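PA0821 (Pseudomonas aeruginosa, PDB 7DRG) is a type VI secretion system protein that probably serves as the immunity protein (antitoxin) against a putative VRR-NUC domain-containing effector. Local coordinates at residues Val291-Asn294 against His295-Gly299; Leu331-Asp335 against Ser336-Arg340. All blocks are in the same frame, centred on the assembly; numbering follows the deposited sequence.

In the fold
Contact 1 is the C-terminal part of helix 288-297 as it tightens into a 3-10 turn; contact 2 is the loop that leads through another 3-10 turn into helix 338-348. Contact 1 closes before contact 2 opens, yet their centres are only 10 Å apart and the two touch directly. Their strongest link is polar: N294 ND2 lies 2.7 Å from D332 OD1, a probable hydrogen bond, and R301 forms a salt bridge with that same carboxylate oxygen. The packing link runs through H295, whose CG is 3.5 Å from I338 CD1. Contact 1 is largely buried, its centre about 18 Å from the centre of the chain, whereas contact 2 lies at the surface, its centre about 25 Å out.

Contact 1: residues Val291-Asn294 against His295-Gly299; sequences VLLN and HALKG
L293 and L297, one helical turn apart, make the apolar part of this contact near the end of helix 288-297. Their CD1 methyls meet at 3.8 Å with the side chains crossing obliquely. The first torsions differ: L293 holds CG anti to its own N (chi1 -178°), whereas L297 sends CG anti to its carbonyl carbon (chi1 -63°), and this brings the two branched ends together. Leucine suits both places, because the pair sits in an apolar layer: L293 also packs on L254, L297 on L236 and L250, and both touch T234.

The backbone bonds record the helix running out. H295 N to V291 O (3.0 Å) and A296 N to L292 O (3.2 Å) are ordinary i to i+4 bonds. The next NH, that of L297, is shared weakly between L293 O at 3.1 Å and N294 O at 3.3 Å, which mixes helical and 3-10 spacing. K298 N makes a further weak bond to N294 O, and K298 CB sits 3.2 Å from that oxygen.

Among the polar side chains, N294 suits a buried site because its amide offers both a donor, used by D332, and an acceptor, used weakly by R301. The chemistry implies a helix end whose last backbone bonds, those of L297 and K298, are bent and weak, but whose buried amide is held firmly at its nitrogen and only weakly at its oxygen.

Contact 2: residues Leu331-Asp335 against Ser336-Arg340; sequences LDVED and SEIPR
V333 lays its CG2 methyl against CD1 of I338 at 3.7 Å, the two side chains crossing at about a right angle. Between them the chain makes a 3-10 turn that leads into helix 338-348. Two i to i+3 bonds build the turn: E337 N to E334 O (3.0 Å) and I338 N to D335 O (3.2 Å, 167° at the hydrogen). In both, the donor stands well above the carbonyl plane.

Residue types follow the side each one faces. V333, which also touches V291, and I338 form a branched apolar pair turned to helix 288-297. E334, D335 and S336 are exposed, as their polar ends suit. S336 holds OG between its own N and carbonyl carbon (chi1 56°), which sets the hydroxyl 3.9 Å from E334 CB, a simple packing contact. P339 fits the first turn of the helix, where a missing NH costs little; its CD lies 4.1 Å from D335 O.

Three residues after E337, R340 reaches back to it in a salt bridge. R340 NE meets E337 OE1 at 3.0 Å, almost straight at 171°, with the oxygen at the edge of the guanidinium and in its plane.

Contact 1: residues Val291-Asn294 against His295-Gly299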
# COMPACT_ATOMS: atom_id res chain seq x y z
N VAL B 291 5.10 17.76 9.83
CA VAL B 291 4.96 18.69 8.71
C VAL B 291 5.63 20.02 9.04
O VAL B 291 6.35 20.60 8.22
CB VAL B 291 3.47 18.88 8.36
CG1 VAL B 291 3.28 20.13 7.47
CG2 VAL B 291 2.92 17.65 7.69
N LEU B 292 5.39 20.52 10.25
CA LEU B 292 5.96 21.81 10.63
C LEU B 292 7.48 21.74 10.75
O LEU B 292 8.18 22.65 10.30
CB LEU B 292 5.32 22.29 11.93
CG LEU B 292 3.84 22.66 11.82
CD1 LEU B 292 3.28 22.95 13.21
CD2 LEU B 292 3.63 23.86 10.89
N LEU B 293 8.01 20.65 11.33
CA LEU B 293 9.45 20.55 11.43
C LEU B 293 10.10 20.33 10.07
O LEU B 293 11.15 20.90 9.78
CB LEU B 293 9.83 19.42 12.39
CG LEU B 293 11.34 19.26 12.60
CD1 LEU B 293 11.96 20.53 13.18
CD2 LEU B 293 11.60 18.09 13.50
N ASN B 294 9.49 19.48 9.23
CA ASN B 294 10.03 19.26 7.89
C ASN B 294 10.07 20.56 7.10
O ASN B 294 11.01 20.80 6.34
CB ASN B 294 9.20 18.20 7.17
CG ASN B 294 9.62 18.00 5.72
OD1 ASN B 294 10.55 17.25 5.42
ND2 ASN B 294 8.91 18.67 4.80
N HIS B 295 9.05 21.41 7.27
CA HIS B 295 9.04 22.70 6.58
C HIS B 295 10.23 23.56 7.02
O HIS B 295 10.88 24.20 6.18
CB HIS B 295 7.72 23.42 6.85
CG HIS B 295 7.51 24.63 6.00
ND1 HIS B 295 7.16 24.56 4.67
CD2 HIS B 295 7.61 25.95 6.30
CE1 HIS B 295 7.05 25.78 4.18
NE2 HIS B 295 7.31 26.64 5.15
N ALA B 296 10.53 23.57 8.32
CA ALA B 296 11.64 24.38 8.83
C ALA B 296 13.00 23.86 8.38
O ALA B 296 13.95 24.64 8.25
CB ALA B 296 11.59 24.43 10.35
N LEU B 297 13.13 22.55 8.14
CA LEU B 297 14.43 21.94 7.88
C LEU B 297 14.63 21.48 6.44
O LEU B 297 15.72 21.01 6.12
CB LEU B 297 14.64 20.75 8.82
CG LEU B 297 14.68 21.07 10.31
CD1 LEU B 297 15.01 19.81 11.12
CD2 LEU B 297 15.70 22.17 10.60
N LYS B 298 13.63 21.61 5.56
CA LYS B 298 13.80 21.02 4.24
C LYS B 298 14.89 21.71 3.42
O LYS B 298 15.36 21.13 2.43
CB LYS B 298 12.48 21.02 3.48
CG LYS B 298 11.88 22.38 3.22
CD LYS B 298 10.49 22.20 2.61
CE LYS B 298 9.91 23.50 2.11
NZ LYS B 298 8.56 23.26 1.53
N GLY B 299 15.30 22.91 3.81
CA GLY B 299 16.44 23.55 3.18
C GLY B 299 17.75 22.82 3.39
O GLY B 299 18.70 23.05 2.63

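Contact 2: residues Leu331-Asp335 against Ser336-Arg340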
# COMPACT_ATOMS: atom_id res chain seq x y z
N LEU B 331 6.57 14.79 3.33
CA LEU B 331 5.96 15.69 4.30
C LEU B 331 5.84 17.13 3.80
O LEU B 331 5.28 17.97 4.52
CB LEU B 331 6.78 15.66 5.60
CG LEU B 331 6.89 14.31 6.32
CD1 LEU B 331 7.97 14.35 7.41
CD2 LEU B 331 5.55 13.96 6.94
N ASP B 332 6.33 17.43 2.60
CA ASP B 332 6.34 18.80 2.10
C ASP B 332 4.93 19.34 1.90
O ASP B 332 4.03 18.63 1.45
CB ASP B 332 7.10 18.88 0.77
CG ASP B 332 8.60 18.75 0.93
OD1 ASP B 332 9.08 18.73 2.08
OD2 ASP B 332 9.29 18.69 -0.10
N VAL B 333 4.75 20.62 2.24
CA VAL B 333 3.51 21.35 2.02
C VAL B 333 3.85 22.72 1.44
O VAL B 333 5.01 23.14 1.43
CB VAL B 333 2.68 21.51 3.32
CG1 VAL B 333 2.29 20.16 3.89
CG2 VAL B 333 3.46 22.32 4.34
N GLU B 334 2.83 23.42 0.94
CA GLU B 334 3.02 24.77 0.44
C GLU B 334 3.13 25.76 1.59
O GLU B 334 2.49 25.60 2.63
CB GLU B 334 1.85 25.19 -0.47
CG GLU B 334 1.65 24.30 -1.70
CD GLU B 334 2.90 24.18 -2.55
OE1 GLU B 334 3.66 25.17 -2.64
OE2 GLU B 334 3.12 23.09 -3.12
N ASP B 335 3.96 26.80 1.39
CA ASP B 335 4.14 27.84 2.41
C ASP B 335 2.81 28.40 2.89
O ASP B 335 2.64 28.68 4.08
CB ASP B 335 5.01 28.97 1.85
CG ASP B 335 6.44 28.55 1.60
OD1 ASP B 335 6.70 27.33 1.52
OD2 ASP B 335 7.31 29.45 1.48
N SER B 336 1.86 28.59 1.97
CA SER B 336 0.59 29.21 2.31
C SER B 336 -0.25 28.37 3.25
O SER B 336 -1.15 28.90 3.91
CB SER B 336 -0.19 29.51 1.03
OG SER B 336 -0.37 28.34 0.26
N GLU B 337 0.03 27.07 3.36
CA GLU B 337 -0.76 26.18 4.20
C GLU B 337 -0.21 26.05 5.62
O GLU B 337 -0.83 25.38 6.45
CB GLU B 337 -0.86 24.79 3.56
CG GLU B 337 -1.68 24.78 2.27
CD GLU B 337 -3.04 25.44 2.43
OE1 GLU B 337 -3.86 24.93 3.22
OE2 GLU B 337 -3.28 26.48 1.78
N ILE B 338 0.92 26.69 5.91
CA ILE B 338 1.53 26.54 7.23
C ILE B 338 0.62 27.03 8.35
O ILE B 338 0.45 26.31 9.35
CB ILE B 338 2.92 27.19 7.25
CG1 ILE B 338 3.89 26.37 6.39
CG2 ILE B 338 3.45 27.33 8.67
CD1 ILE B 338 4.10 24.95 6.90
N PRO B 339 -0.01 28.22 8.26
CA PRO B 339 -0.91 28.62 9.35
C PRO B 339 -2.00 27.61 9.64
O PRO B 339 -2.34 27.39 10.81
CB PRO B 339 -1.48 29.96 8.85
CG PRO B 339 -0.37 30.52 8.02
CD PRO B 339 0.16 29.31 7.28
N ARG B 340 -2.55 26.95 8.61
CA ARG B 340 -3.56 25.93 8.85
C ARG B 340 -2.97 24.75 9.62
O ARG B 340 -3.63 24.17 10.48
CB ARG B 340 -4.18 25.46 7.53
CG ARG B 340 -5.23 24.37 7.73
CD ARG B 340 -5.91 23.96 6.43
NE ARG B 340 -5.00 23.31 5.49
CZ ARG B 340 -4.53 22.07 5.63
NH1 ARG B 340 -4.86 21.34 6.68
NH2 ARG B 340 -3.71 21.57 4.71